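Local coordinates for protein MS5a (Brassica napus, PDB 6L77) that is of unknown molecular role but is meiosis-related, built of cystatin-like folds, and probably enhances papain in a non-canonical way, at residues A[48-56]-A[68-78]; A[17-25]-A[83-91]. One frame throughout, in Å; residues are numbered along the deposited sequence.

Contact 1 (A[48-56]-A[68-78]); sequences MPVSYNITL and VFETNVDQRSL
Q75 and L56 bury much of the surface where the antiparallel strands 49-56 and 68-75 pair as a beta hairpin, their axes at 174° and Y52/V73, I54/T71 and L56/F69 its hydrogen-bonded pairs. With CG anti to the backbone N (chi1 170°) and the chain extended beyond it, the Q75 amide reaches P49, whose O accepts Q75 NE2 at 2.9 Å, a donor tilted from the carbonyl plane. The same NE2 gives its second bond to a water 2.8 Å away that also meets Y52 OH; NE2 and this water both lie at the edge of the Y52 ring. Cutting Q75 back to an alanine would probably deprive P49 O of its amide donor, and Y17 OH and R152 of the OE1 they share. Toward the hairpin's other end L56 lies alongside F69, CD2 to CD2 3.7 Å, and L56 CD2 also comes 3.4 Å from T71 OG1, a buried hydroxyl without a polar partner. M48, a selenomethionine, brings CG to 3.5 Å from L78 CD2, the two side chains running antiparallel. Strand 34-45 flanks 49-56, where V50 and S51 together oppose V44 in a classic beta bulge; strand 82-88 flanks 68-75, and helix 12-29 covers the face bearing Y52, I54 and F69.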
HETATM    1  N   MSE A  48      -9.329 -20.125  -2.367  1.00 36.08           N
HETATM    2  CA  MSE A  48      -8.444 -18.951  -2.349  1.00 34.10           C
HETATM    3  C   MSE A  48      -8.241 -18.434  -0.923  1.00 29.27           C
HETATM    4  O   MSE A  48      -9.202 -18.346  -0.170  1.00 31.50           O
HETATM    5  CB  MSE A  48      -8.992 -17.804  -3.213  1.00 46.07           C
HETATM    6  CG  MSE A  48      -8.238 -16.507  -2.969  1.00 53.28           C
HETATM    7 SE   MSE A  48      -8.816 -14.910  -3.955  1.00 63.16          SE
HETATM    8  CE  MSE A  48     -10.569 -14.605  -3.155  1.00 69.09           C
ATOM      9  N   PRO A  49      -6.990 -18.077  -0.545  1.00 30.89           N
ATOM     10  CA  PRO A  49      -6.793 -17.407   0.748  1.00 28.83           C
ATOM     11  C   PRO A  49      -7.529 -16.077   0.796  1.00 30.70           C
ATOM     12  O   PRO A  49      -7.188 -15.148   0.051  1.00 32.15           O
ATOM     13  CB  PRO A  49      -5.272 -17.220   0.824  1.00 27.05           C
ATOM     14  CG  PRO A  49      -4.722 -18.246  -0.107  1.00 35.20           C
ATOM     15  CD  PRO A  49      -5.708 -18.343  -1.220  1.00 31.48           C
ATOM     16  N   VAL A  50      -8.530 -15.971   1.668  1.00 28.94           N
ATOM     17  CA  VAL A  50      -9.397 -14.799   1.709  1.00 24.98           C
ATOM     18  C   VAL A  50      -9.235 -13.986   2.986  1.00 27.07           C
ATOM     19  O   VAL A  50      -9.653 -12.814   3.009  1.00 24.28           O
ATOM     20  CB  VAL A  50     -10.878 -15.187   1.512  1.00 27.97           C
ATOM     21  CG1 VAL A  50     -11.111 -15.674   0.101  1.00 31.97           C
ATOM     22  CG2 VAL A  50     -11.281 -16.275   2.514  1.00 26.91           C
ATOM     23  N   SER A  51      -8.640 -14.542   4.039  1.00 22.90           N
ATOM     24  CA  SER A  51      -8.418 -13.746   5.232  1.00 25.24           C
ATOM     25  C   SER A  51      -7.122 -14.166   5.903  1.00 23.66           C
ATOM     26  O   SER A  51      -6.816 -15.355   6.003  1.00 23.53           O
ATOM     27  CB  SER A  51      -9.579 -13.863   6.216  1.00 30.03           C
ATOM     28  OG  SER A  51      -9.620 -15.145   6.784  1.00 45.23           O
ATOM     29  N   TYR A  52      -6.390 -13.167   6.383  1.00 19.65           N
ATOM     30  CA  TYR A  52      -5.170 -13.342   7.153  1.00 18.88           C
ATOM     31  C   TYR A  52      -5.371 -12.668   8.498  1.00 19.37           C
ATOM     32  O   TYR A  52      -5.787 -11.511   8.552  1.00 21.76           O
ATOM     33  CB  TYR A  52      -3.955 -12.721   6.450  1.00 19.53           C
ATOM     34  CG  TYR A  52      -3.446 -13.518   5.274  1.00 22.51           C
ATOM     35  CD1 TYR A  52      -3.985 -13.340   4.005  1.00 23.07           C
ATOM     36  CD2 TYR A  52      -2.434 -14.460   5.435  1.00 23.15           C
ATOM     37  CE1 TYR A  52      -3.521 -14.077   2.926  1.00 22.50           C
ATOM     38  CE2 TYR A  52      -1.963 -15.201   4.364  1.00 27.30           C
ATOM     39  CZ  TYR A  52      -2.508 -15.003   3.115  1.00 26.20           C
ATOM     40  OH  TYR A  52      -2.037 -15.741   2.062  1.00 24.99           O
ATOM     41  N   ASN A  53      -5.122 -13.399   9.569  1.00 18.10           N
ATOM     42  CA  ASN A  53      -5.080 -12.844  10.920  1.00 19.72           C
ATOM     43  C   ASN A  53      -3.646 -13.031  11.373  1.00 18.32           C
ATOM     44  O   ASN A  53      -3.223 -14.159  11.638  1.00 20.83           O
ATOM     45  CB  ASN A  53      -6.078 -13.550  11.839  1.00 23.39           C
ATOM     46  CG  ASN A  53      -5.917 -13.170  13.317  1.00 36.65           C
ATOM     47  OD1 ASN A  53      -5.287 -12.169  13.666  1.00 39.32           O
ATOM     48  ND2 ASN A  53      -6.487 -13.987  14.192  1.00 49.60           N
ATOM     49  N   ILE A  54      -2.894 -11.933  11.423  1.00 16.18           N
ATOM     50  CA  ILE A  54      -1.449 -11.966  11.596  1.00 15.79           C
ATOM     51  C   ILE A  54      -1.119 -11.395  12.967  1.00 20.35           C
ATOM     52  O   ILE A  54      -1.588 -10.305  13.324  1.00 18.13           O
ATOM     53  CB  ILE A  54      -0.735 -11.158  10.498  1.00 19.32           C
ATOM     54  CG1 ILE A  54      -1.109 -11.686   9.123  1.00 16.75           C
ATOM     55  CG2 ILE A  54       0.790 -11.166  10.713  1.00 19.27           C
ATOM     56  CD1 ILE A  54      -0.761 -10.685   7.992  1.00 17.94           C
ATOM     57  N   THR A  55      -0.312 -12.125  13.724  1.00 15.41           N
ATOM     58  CA  THR A  55       0.229 -11.647  14.986  1.00 16.32           C
ATOM     59  C   THR A  55       1.697 -11.323  14.757  1.00 17.39           C
ATOM     60  O   THR A  55       2.482 -12.200  14.378  1.00 16.80           O
ATOM     61  CB  THR A  55       0.062 -12.702  16.081  1.00 21.18           C
ATOM     62  OG1 THR A  55      -1.327 -13.041  16.206  1.00 19.43           O
ATOM     63  CG2 THR A  55       0.603 -12.177  17.419  1.00 19.02           C
ATOM     64  N   LEU A  56       2.069 -10.067  14.961  1.00 15.98           N
ATOM     65  CA  LEU A  56       3.428  -9.638  14.673  1.00 15.53           C
ATOM     66  C   LEU A  56       3.982  -8.880  15.870  1.00 15.20           C
ATOM     67  O   LEU A  56       3.236  -8.425  16.739  1.00 18.11           O
ATOM     68  CB  LEU A  56       3.484  -8.752  13.423  1.00 16.30           C
ATOM     69  CG  LEU A  56       2.574  -7.523  13.497  1.00 25.49           C
ATOM     70  CD1 LEU A  56       3.372  -6.266  13.249  1.00 29.38           C
ATOM     71  CD2 LEU A  56       1.383  -7.608  12.535  1.00 34.71           C
ATOM     72  N   VAL A  68       3.465  -6.554  20.781  1.00 15.15           N
ATOM     73  CA  VAL A  68       2.758  -7.530  19.969  1.00 14.88           C
ATOM     74  C   VAL A  68       1.520  -6.863  19.384  1.00 17.53           C
ATOM     75  O   VAL A  68       0.805  -6.095  20.046  1.00 19.96           O
ATOM     76  CB  VAL A  68       2.449  -8.807  20.778  1.00 22.12           C
ATOM     77  CG1 VAL A  68       1.688  -8.490  22.056  1.00 27.25           C
ATOM     78  CG2 VAL A  68       1.723  -9.836  19.902  1.00 21.81           C
ATOM     79  N   PHE A  69       1.278  -7.153  18.119  1.00 15.62           N
ATOM     80  CA  PHE A  69       0.423  -6.361  17.254  1.00 14.79           C
ATOM     81  C   PHE A  69      -0.404  -7.327  16.415  1.00 18.61           C
ATOM     82  O   PHE A  69       0.127  -8.344  15.960  1.00 19.81           O
ATOM     83  CB  PHE A  69       1.325  -5.481  16.378  1.00 22.32           C
ATOM     84  CG  PHE A  69       0.621  -4.392  15.635  1.00 24.91           C
ATOM     85  CD1 PHE A  69       0.473  -3.145  16.209  1.00 27.82           C
ATOM     86  CD2 PHE A  69       0.165  -4.598  14.341  1.00 25.44           C
ATOM     87  CE1 PHE A  69      -0.145  -2.122  15.528  1.00 23.75           C
ATOM     88  CE2 PHE A  69      -0.463  -3.584  13.637  1.00 28.10           C
ATOM     89  CZ  PHE A  69      -0.616  -2.336  14.230  1.00 29.92           C
ATOM     90  N   GLU A  70      -1.690  -7.023  16.224  1.00 16.82           N
ATOM     91  CA  GLU A  70      -2.584  -7.850  15.414  1.00 18.85           C
ATOM     92  C   GLU A  70      -2.983  -7.092  14.150  1.00 22.23           C
ATOM     93  O   GLU A  70      -3.309  -5.902  14.217  1.00 22.29           O
ATOM     94  CB  GLU A  70      -3.820  -8.233  16.229  1.00 23.11           C
ATOM     95  CG  GLU A  70      -4.892  -8.966  15.470  1.00 43.87           C
ATOM     96  CD  GLU A  70      -6.018  -9.411  16.382  1.00 57.99           C
ATOM     97  OE1 GLU A  70      -6.194  -8.792  17.452  1.00 58.97           O
ATOM     98  OE2 GLU A  70      -6.716 -10.385  16.038  1.00 66.40           O
ATOM     99  N   THR A  71      -2.919  -7.763  12.998  1.00 18.49           N
ATOM    100  CA  THR A  71      -3.389  -7.207  11.726  1.00 16.51           C
ATOM    101  C   THR A  71      -4.330  -8.217  11.088  1.00 20.34           C
ATOM    102  O   THR A  71      -3.988  -9.399  11.004  1.00 21.98           O
ATOM    103  CB  THR A  71      -2.217  -6.913  10.757  1.00 18.79           C
ATOM    104  OG1 THR A  71      -1.348  -5.907  11.307  1.00 27.98           O
ATOM    105  CG2 THR A  71      -2.736  -6.403   9.421  1.00 20.24           C
ATOM    106  N   ASN A  72      -5.504  -7.766  10.635  1.00 18.47           N
ATOM    107  CA  ASN A  72      -6.445  -8.622   9.908  1.00 21.96           C
ATOM    108  C   ASN A  72      -6.685  -8.032   8.521  1.00 24.02           C
ATOM    109  O   ASN A  72      -7.010  -6.847   8.399  1.00 20.03           O
ATOM    110  CB  ASN A  72      -7.787  -8.749  10.636  1.00 22.93           C
ATOM    111  CG  ASN A  72      -7.704  -9.604  11.894  1.00 35.78           C
ATOM    112  OD1 ASN A  72      -6.617  -9.949  12.374  1.00 43.16           O
ATOM    113  ND2 ASN A  72      -8.860  -9.934  12.442  1.00 41.69           N
ATOM    114  N   VAL A  73      -6.529  -8.856   7.487  1.00 20.62           N
ATOM    115  CA  VAL A  73      -6.704  -8.437   6.095  1.00 21.17           C
ATOM    116  C   VAL A  73      -7.590  -9.454   5.398  1.00 22.63           C
ATOM    117  O   VAL A  73      -7.358 -10.663   5.526  1.00 24.52           O
ATOM    118  CB  VAL A  73      -5.360  -8.316   5.346  1.00 21.91           C
ATOM    119  CG1 VAL A  73      -5.594  -8.221   3.821  1.00 21.69           C
ATOM    120  CG2 VAL A  73      -4.577  -7.101   5.829  1.00 18.52           C
ATOM    121  N   ASP A  74      -8.605  -8.973   4.675  1.00 23.79           N
ATOM    122  CA  ASP A  74      -9.379  -9.808   3.758  1.00 26.65           C
ATOM    123  C   ASP A  74      -8.877  -9.569   2.342  1.00 28.45           C
ATOM    124  O   ASP A  74      -8.757  -8.420   1.911  1.00 25.20           O
ATOM    125  CB  ASP A  74     -10.873  -9.499   3.836  1.00 26.66           C
ATOM    126  CG  ASP A  74     -11.530 -10.088   5.074  1.00 37.62           C
ATOM    127  OD1 ASP A  74     -10.859 -10.821   5.827  1.00 41.02           O
ATOM    128  OD2 ASP A  74     -12.721  -9.808   5.296  1.00 42.99           O
ATOM    129  N   GLN A  75      -8.597 -10.649   1.622  1.00 25.12           N
ATOM    130  CA  GLN A  75      -7.954 -10.590   0.317  1.00 24.67           C
ATOM    131  C   GLN A  75      -8.915 -11.116  -0.734  1.00 26.42           C
ATOM    132  O   GLN A  75      -9.533 -12.167  -0.543  1.00 25.81           O
ATOM    133  CB  GLN A  75      -6.659 -11.413   0.327  1.00 26.04           C
ATOM    134  CG  GLN A  75      -6.001 -11.635  -1.026  1.00 25.53           C
ATOM    135  CD  GLN A  75      -4.680 -12.398  -0.894  1.00 28.87           C
ATOM    136  OE1 GLN A  75      -3.602 -11.805  -0.920  1.00 25.21           O
ATOM    137  NE2 GLN A  75      -4.766 -13.713  -0.743  1.00 24.98           N
ATOM    138  N   ARG A  76      -9.050 -10.383  -1.841  1.00 25.11           N
ATOM    139  CA  ARG A  76     -10.020 -10.742  -2.866  1.00 29.53           C
ATOM    140  C   ARG A  76      -9.392 -11.083  -4.206  1.00 31.85           C
ATOM    141  O   ARG A  76     -10.119 -11.468  -5.125  1.00 33.20           O
ATOM    142  CB  ARG A  76     -11.044  -9.614  -3.062  1.00 31.76           C
ATOM    143  CG  ARG A  76     -11.947  -9.386  -1.864  1.00 36.95           C
ATOM    144  CD  ARG A  76     -12.786  -8.120  -2.039  1.00 35.06           C
ATOM    145  NE  ARG A  76     -11.981  -6.897  -1.960  1.00 28.72           N
ATOM    146  CZ  ARG A  76     -11.645  -6.303  -0.821  1.00 31.28           C
ATOM    147  NH1 ARG A  76     -12.033  -6.826   0.337  1.00 28.03           N
ATOM    148  NH2 ARG A  76     -10.920  -5.194  -0.833  1.00 23.81           N
ATOM    149  N   SER A  77      -8.078 -10.937  -4.362  1.00 28.49           N
ATOM    150  CA  SER A  77      -7.439 -11.338  -5.608  1.00 28.52           C
ATOM    151  C   SER A  77      -6.018 -11.793  -5.318  1.00 28.60           C
ATOM    152  O   SER A  77      -5.397 -11.356  -4.345  1.00 26.58           O
ATOM    153  CB  SER A  77      -7.426 -10.205  -6.648  1.00 33.15           C
ATOM    154  OG  SER A  77      -6.744 -10.615  -7.817  1.00 33.42           O
ATOM    155  N   LEU A  78      -5.524 -12.694  -6.168  1.00 30.81           N
ATOM    156  CA  LEU A  78      -4.131 -13.123  -6.151  1.00 32.43           C
ATOM    157  C   LEU A  78      -3.306 -12.503  -7.272  1.00 33.22           C
ATOM    158  O   LEU A  78      -2.086 -12.671  -7.278  1.00 33.57           O
ATOM    159  CB  LEU A  78      -4.025 -14.655  -6.274  1.00 29.47           C
ATOM    160  CG  LEU A  78      -4.357 -15.592  -5.113  1.00 37.37           C
ATOM    161  CD1 LEU A  78      -4.322 -14.908  -3.749  1.00 33.34           C
ATOM    162  CD2 LEU A  78      -5.688 -16.267  -5.363  1.00 52.25           C
TER
HETATM  163  O   HOH W   1      -2.414 -15.182  -0.623  1.00 28.41           O

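Contact 2 (A[17-25]-A[83-91]); sequences YATVGLHRY and FTCYISRPK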
ATOM      1  N   TYR A  17       1.368  -7.729   4.266  1.00 19.30           N
ATOM      2  CA  TYR A  17       0.140  -7.372   4.976  1.00 18.84           C
ATOM      3  C   TYR A  17       0.430  -6.899   6.396  1.00 17.66           C
ATOM      4  O   TYR A  17      -0.258  -6.007   6.906  1.00 17.68           O
ATOM      5  CB  TYR A  17      -0.838  -8.549   4.992  1.00 16.41           C
ATOM      6  CG  TYR A  17      -1.500  -8.761   3.656  1.00 17.04           C
ATOM      7  CD1 TYR A  17      -1.525  -7.739   2.716  1.00 19.88           C
ATOM      8  CD2 TYR A  17      -2.092  -9.975   3.319  1.00 20.78           C
ATOM      9  CE1 TYR A  17      -2.122  -7.911   1.470  1.00 21.98           C
ATOM     10  CE2 TYR A  17      -2.701 -10.157   2.065  1.00 20.95           C
ATOM     11  CZ  TYR A  17      -2.705  -9.118   1.153  1.00 24.73           C
ATOM     12  OH  TYR A  17      -3.295  -9.267  -0.082  1.00 25.56           O
ATOM     13  N   ALA A  18       1.428  -7.486   7.057  1.00 18.75           N
ATOM     14  CA  ALA A  18       1.845  -6.945   8.352  1.00 17.53           C
ATOM     15  C   ALA A  18       2.290  -5.489   8.223  1.00 16.06           C
ATOM     16  O   ALA A  18       1.988  -4.648   9.080  1.00 16.65           O
ATOM     17  CB  ALA A  18       2.976  -7.785   8.933  1.00 19.23           C
ATOM     18  N   THR A  19       3.031  -5.177   7.169  1.00 15.21           N
ATOM     19  CA  THR A  19       3.505  -3.812   6.992  1.00 15.61           C
ATOM     20  C   THR A  19       2.356  -2.870   6.640  1.00 16.98           C
ATOM     21  O   THR A  19       2.353  -1.707   7.059  1.00 15.18           O
ATOM     22  CB  THR A  19       4.589  -3.804   5.916  1.00 19.21           C
ATOM     23  OG1 THR A  19       5.584  -4.764   6.270  1.00 19.86           O
ATOM     24  CG2 THR A  19       5.226  -2.423   5.768  1.00 19.86           C
ATOM     25  N   VAL A  20       1.367  -3.360   5.894  1.00 17.09           N
ATOM     26  CA  VAL A  20       0.158  -2.572   5.655  1.00 16.35           C
ATOM     27  C   VAL A  20      -0.536  -2.252   6.973  1.00 18.12           C
ATOM     28  O   VAL A  20      -1.002  -1.124   7.189  1.00 17.23           O
ATOM     29  CB  VAL A  20      -0.785  -3.318   4.696  1.00 19.01           C
ATOM     30  CG1 VAL A  20      -2.167  -2.638   4.660  1.00 23.86           C
ATOM     31  CG2 VAL A  20      -0.180  -3.365   3.308  1.00 18.22           C
ATOM     32  N   GLY A  21      -0.647  -3.245   7.861  1.00 14.55           N
ATOM     33  CA  GLY A  21      -1.263  -2.987   9.150  1.00 15.87           C
ATOM     34  C   GLY A  21      -0.512  -1.935   9.944  1.00 14.46           C
ATOM     35  O   GLY A  21      -1.121  -1.067  10.568  1.00 15.86           O
ATOM     36  N   LEU A  22       0.824  -2.018   9.959  1.00 15.61           N
ATOM     37  CA  LEU A  22       1.598  -0.995  10.656  1.00 13.12           C
ATOM     38  C   LEU A  22       1.421   0.370  10.005  1.00 19.09           C
ATOM     39  O   LEU A  22       1.389   1.392  10.702  1.00 18.41           O
ATOM     40  CB  LEU A  22       3.073  -1.391  10.685  1.00 13.17           C
ATOM     41  CG  LEU A  22       3.366  -2.589  11.596  1.00 18.05           C
ATOM     42  CD1 LEU A  22       4.800  -2.958  11.444  1.00 23.00           C
ATOM     43  CD2 LEU A  22       3.080  -2.225  13.047  1.00 19.29           C
ATOM     44  N   HIS A  23       1.299   0.396   8.671  1.00 17.04           N
ATOM     45  CA  HIS A  23       1.024   1.632   7.934  1.00 15.30           C
ATOM     46  C   HIS A  23      -0.290   2.270   8.387  1.00 15.22           C
ATOM     47  O   HIS A  23      -0.357   3.478   8.645  1.00 17.21           O
ATOM     48  CB  HIS A  23       1.010   1.291   6.430  1.00 17.29           C
ATOM     49  CG  HIS A  23       0.309   2.278   5.549  1.00 18.64           C
ATOM     50  ND1 HIS A  23       0.558   3.636   5.575  1.00 20.85           N
ATOM     51  CD2 HIS A  23      -0.599   2.084   4.559  1.00 19.18           C
ATOM     52  CE1 HIS A  23      -0.187   4.237   4.659  1.00 22.06           C
ATOM     53  NE2 HIS A  23      -0.896   3.316   4.026  1.00 21.86           N
ATOM     54  N   ARG A  24      -1.352   1.478   8.475  1.00 13.56           N
ATOM     55  CA  ARG A  24      -2.645   2.012   8.903  1.00 15.85           C
ATOM     56  C   ARG A  24      -2.555   2.576  10.315  1.00 16.43           C
ATOM     57  O   ARG A  24      -2.963   3.717  10.569  1.00 16.79           O
ATOM     58  CB  ARG A  24      -3.711   0.909   8.815  1.00 14.16           C
ATOM     59  CG  ARG A  24      -5.077   1.289   9.404  1.00 14.71           C
ATOM     60  CD  ARG A  24      -6.123   0.219   9.137  1.00 15.18           C
ATOM     61  NE  ARG A  24      -7.441   0.598   9.661  1.00 18.01           N
ATOM     62  CZ  ARG A  24      -7.885   0.280  10.871  1.00 27.67           C
ATOM     63  NH1 ARG A  24      -7.133  -0.435  11.693  1.00 27.75           N
ATOM     64  NH2 ARG A  24      -9.093   0.664  11.259  1.00 28.56           N
ATOM     65  N   TYR A  25      -1.975   1.804  11.236  1.00 13.76           N
ATOM     66  CA  TYR A  25      -1.826   2.260  12.620  1.00 19.04           C
ATOM     67  C   TYR A  25      -0.962   3.514  12.710  1.00 16.65           C
ATOM     68  O   TYR A  25      -1.346   4.505  13.342  1.00 17.85           O
ATOM     69  CB  TYR A  25      -1.212   1.145  13.472  1.00 15.58           C
ATOM     70  CG  TYR A  25      -1.119   1.495  14.931  1.00 16.91           C
ATOM     71  CD1 TYR A  25      -2.213   1.320  15.778  1.00 21.93           C
ATOM     72  CD2 TYR A  25       0.062   2.003  15.467  1.00 18.60           C
ATOM     73  CE1 TYR A  25      -2.129   1.642  17.128  1.00 21.81           C
ATOM     74  CE2 TYR A  25       0.154   2.327  16.812  1.00 23.05           C
ATOM     75  CZ  TYR A  25      -0.945   2.143  17.633  1.00 21.72           C
ATOM     76  OH  TYR A  25      -0.863   2.458  18.971  1.00 31.35           O
ATOM     77  N   PHE A  83      -7.639  -5.801  -1.572  1.00 23.45           N
ATOM     78  CA  PHE A  83      -7.762  -6.297  -0.201  1.00 20.35           C
ATOM     79  C   PHE A  83      -8.175  -5.166   0.729  1.00 21.28           C
ATOM     80  O   PHE A  83      -8.058  -3.991   0.387  1.00 19.58           O
ATOM     81  CB  PHE A  83      -6.452  -6.931   0.282  1.00 19.66           C
ATOM     82  CG  PHE A  83      -5.293  -5.956   0.390  1.00 26.52           C
ATOM     83  CD1 PHE A  83      -5.136  -5.155   1.509  1.00 24.12           C
ATOM     84  CD2 PHE A  83      -4.353  -5.872  -0.624  1.00 24.33           C
ATOM     85  CE1 PHE A  83      -4.067  -4.277   1.604  1.00 24.87           C
ATOM     86  CE2 PHE A  83      -3.285  -4.998  -0.535  1.00 25.95           C
ATOM     87  CZ  PHE A  83      -3.146  -4.201   0.576  1.00 18.45           C
ATOM     88  N   THR A  84      -8.630  -5.540   1.927  1.00 22.35           N
ATOM     89  CA  THR A  84      -9.032  -4.585   2.954  1.00 20.04           C
ATOM     90  C   THR A  84      -8.351  -4.935   4.269  1.00 18.57           C
ATOM     91  O   THR A  84      -8.410  -6.090   4.711  1.00 20.66           O
ATOM     92  CB  THR A  84     -10.558  -4.593   3.155  1.00 24.52           C
ATOM     93  OG1 THR A  84     -11.209  -4.255   1.925  1.00 25.76           O
ATOM     94  CG2 THR A  84     -10.968  -3.580   4.243  1.00 22.89           C
ATOM     95  N   CYS A  85      -7.723  -3.935   4.900  1.00 18.13           N
ATOM     96  CA  CYS A  85      -7.169  -4.076   6.250  1.00 18.82           C
ATOM     97  C   CYS A  85      -8.192  -3.550   7.253  1.00 21.64           C
ATOM     98  O   CYS A  85      -8.503  -2.353   7.263  1.00 20.14           O
ATOM     99  CB  CYS A  85      -5.838  -3.336   6.384  1.00 15.96           C
ATOM    100  SG  CYS A  85      -5.130  -3.416   8.060  1.00 22.09           S
ATOM    101  N   TYR A  86      -8.707  -4.444   8.102  1.00 19.89           N
ATOM    102  CA  TYR A  86      -9.791  -4.133   9.032  1.00 21.91           C
ATOM    103  C   TYR A  86      -9.319  -3.845  10.448  1.00 22.61           C
ATOM    104  O   TYR A  86      -9.956  -3.066  11.158  1.00 25.46           O
ATOM    105  CB  TYR A  86     -10.789  -5.299   9.104  1.00 29.60           C
ATOM    106  CG  TYR A  86     -11.614  -5.478   7.861  1.00 31.91           C
ATOM    107  CD1 TYR A  86     -12.749  -4.701   7.640  1.00 33.90           C
ATOM    108  CD2 TYR A  86     -11.274  -6.437   6.910  1.00 38.75           C
ATOM    109  CE1 TYR A  86     -13.524  -4.864   6.500  1.00 27.97           C
ATOM    110  CE2 TYR A  86     -12.040  -6.603   5.762  1.00 39.12           C
ATOM    111  CZ  TYR A  86     -13.167  -5.815   5.566  1.00 35.93           C
ATOM    112  OH  TYR A  86     -13.926  -5.982   4.427  1.00 34.01           O
ATOM    113  N   ILE A  87      -8.247  -4.489  10.877  1.00 18.22           N
ATOM    114  CA  ILE A  87      -7.744  -4.408  12.245  1.00 23.91           C
ATOM    115  C   ILE A  87      -6.251  -4.205  12.146  1.00 20.92           C
ATOM    116  O   ILE A  87      -5.596  -4.854  11.329  1.00 17.40           O
ATOM    117  CB  ILE A  87      -8.043  -5.701  13.043  1.00 24.75           C
ATOM    118  CG1 ILE A  87      -9.549  -5.979  13.102  1.00 27.16           C
ATOM    119  CG2 ILE A  87      -7.401  -5.658  14.433  1.00 23.65           C
ATOM    120  CD1 ILE A  87     -10.273  -5.251  14.207  1.00 34.47           C
ATOM    121  N   SER A  88      -5.700  -3.325  12.989  1.00 18.52           N
ATOM    122  CA  SER A  88      -4.248  -3.142  13.011  1.00 17.71           C
ATOM    123  C   SER A  88      -3.952  -2.395  14.316  1.00 19.76           C
ATOM    124  O   SER A  88      -4.072  -1.173  14.375  1.00 18.57           O
ATOM    125  CB  SER A  88      -3.743  -2.374  11.800  1.00 19.02           C
ATOM    126  OG  SER A  88      -4.282  -1.051  11.770  1.00 19.39           O
ATOM    127  N   ARG A  89      -3.615  -3.145  15.362  1.00 18.36           N
ATOM    128  CA  ARG A  89      -3.532  -2.529  16.681  1.00 17.28           C
ATOM    129  C   ARG A  89      -2.719  -3.428  17.601  1.00 17.86           C
ATOM    130  O   ARG A  89      -2.600  -4.637  17.349  1.00 19.20           O
ATOM    131  CB  ARG A  89      -4.931  -2.313  17.272  1.00 23.13           C
ATOM    132  CG  ARG A  89      -5.657  -3.620  17.447  1.00 25.75           C
ATOM    133  CD  ARG A  89      -7.087  -3.453  17.887  1.00 37.05           C
ATOM    134  NE  ARG A  89      -7.698  -4.771  18.012  1.00 40.09           N
ATOM    135  CZ  ARG A  89      -9.009  -4.990  18.069  1.00 51.86           C
ATOM    136  NH1 ARG A  89      -9.860  -3.970  18.014  1.00 52.65           N
ATOM    137  NH2 ARG A  89      -9.466  -6.231  18.171  1.00 48.64           N
ATOM    138  N   PRO A  90      -2.171  -2.870  18.693  1.00 22.40           N
ATOM    139  CA  PRO A  90      -1.555  -3.707  19.734  1.00 20.84           C
ATOM    140  C   PRO A  90      -2.538  -4.732  20.271  1.00 20.88           C
ATOM    141  O   PRO A  90      -3.719  -4.445  20.492  1.00 25.51           O
ATOM    142  CB  PRO A  90      -1.161  -2.698  20.820  1.00 22.67           C
ATOM    143  CG  PRO A  90      -0.981  -1.395  20.061  1.00 29.31           C
ATOM    144  CD  PRO A  90      -2.058  -1.434  18.998  1.00 25.08           C
ATOM    145  N   LYS A  91      -2.028  -5.936  20.494  1.00 18.99           N
ATOM    146  CA  LYS A  91      -2.834  -7.077  20.898  1.00 28.66           C
ATOM    147  C   LYS A  91      -2.794  -7.203  22.412  1.00 39.88           C
ATOM    148  O   LYS A  91      -1.729  -7.071  23.024  1.00 42.23           O
ATOM    149  CB  LYS A  91      -2.301  -8.352  20.245  1.00 28.41           C
ATOM    150  CG  LYS A  91      -3.334  -9.408  19.984  1.00 34.75           C
ATOM    151  CD  LYS A  91      -2.681 -10.645  19.392  1.00 30.30           C
ATOM    152  CE  LYS A  91      -3.723 -11.713  19.065  1.00 37.72           C
ATOM    153  NZ  LYS A  91      -3.071 -13.025  18.763  1.00 39.86           N
TER
HETATM  154  O   HOH W   2      -7.513  -1.576  14.409  1.00 24.05           O
HETATM  155  O   HOH W   3     -10.265  -1.390  13.112  1.00 41.96           O
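R24 and S88 make the direct polar link between helix 17-25 and strand 83-88, the helix lying across the antiparallel sheet as in cystatin-like folds; the axes cross at -73° and approach to 7.8 Å. The R24 chain is extended from CG to NE, with CG anti to the backbone N (chi1 173°), which carries the guanidinium past C85 to the strand backbone. There Y86 O lies over one guanidinium face, while NE is held by H217 O. G21 lets the strand come close: its O is 3.2 Å from S88 CB, and its CA touches C85 SG. At the start of the helix segment Y17 turns a ring edge to the face of F83 in an edge-to-face pair, centroids 4.8 Å apart, with Y17 CE1 over the centre of the F83 ring; V20 CG1 meets that ring at its edge, 4.0 Å from F83 CE1. A trans first torsion (chi1 -176°) carries the Y25 ring out to P90, which it crosses at about a right angle, Y25 CE1 to P90 CD 3.6 Å. Two waters extend the arginine's grip, one joining NH1 to S88 N, the other NH2 to Y86 O. R24 NH1 gives S88 OG a bond of 2.9 Å, with OG nearly in the guanidinium plane.

How the contacts relate
Contacts 1 and 2 have centres about 9 Å apart and lie on the same side of the chain's centre. Strands 65-75 and 82-88 are consecutive in the chain and neighbours in one sheet; along the chain, contact 1 falls wholly between the two segments of contact 2. Two probable hydrogen bonds join them: Q75 OE1 to Y17 OH at 2.7 Å, tying hairpin to helix, and E70 N to R89 O at 2.8 Å, joining the hairpin to the corner that follows strand 82-88. The Y25 ring also packs edge-to-face with F69. Helix 12-29 thus packs on both the hairpin and the strand beside it, consistent with a cystatin-like helix-on-sheet packing.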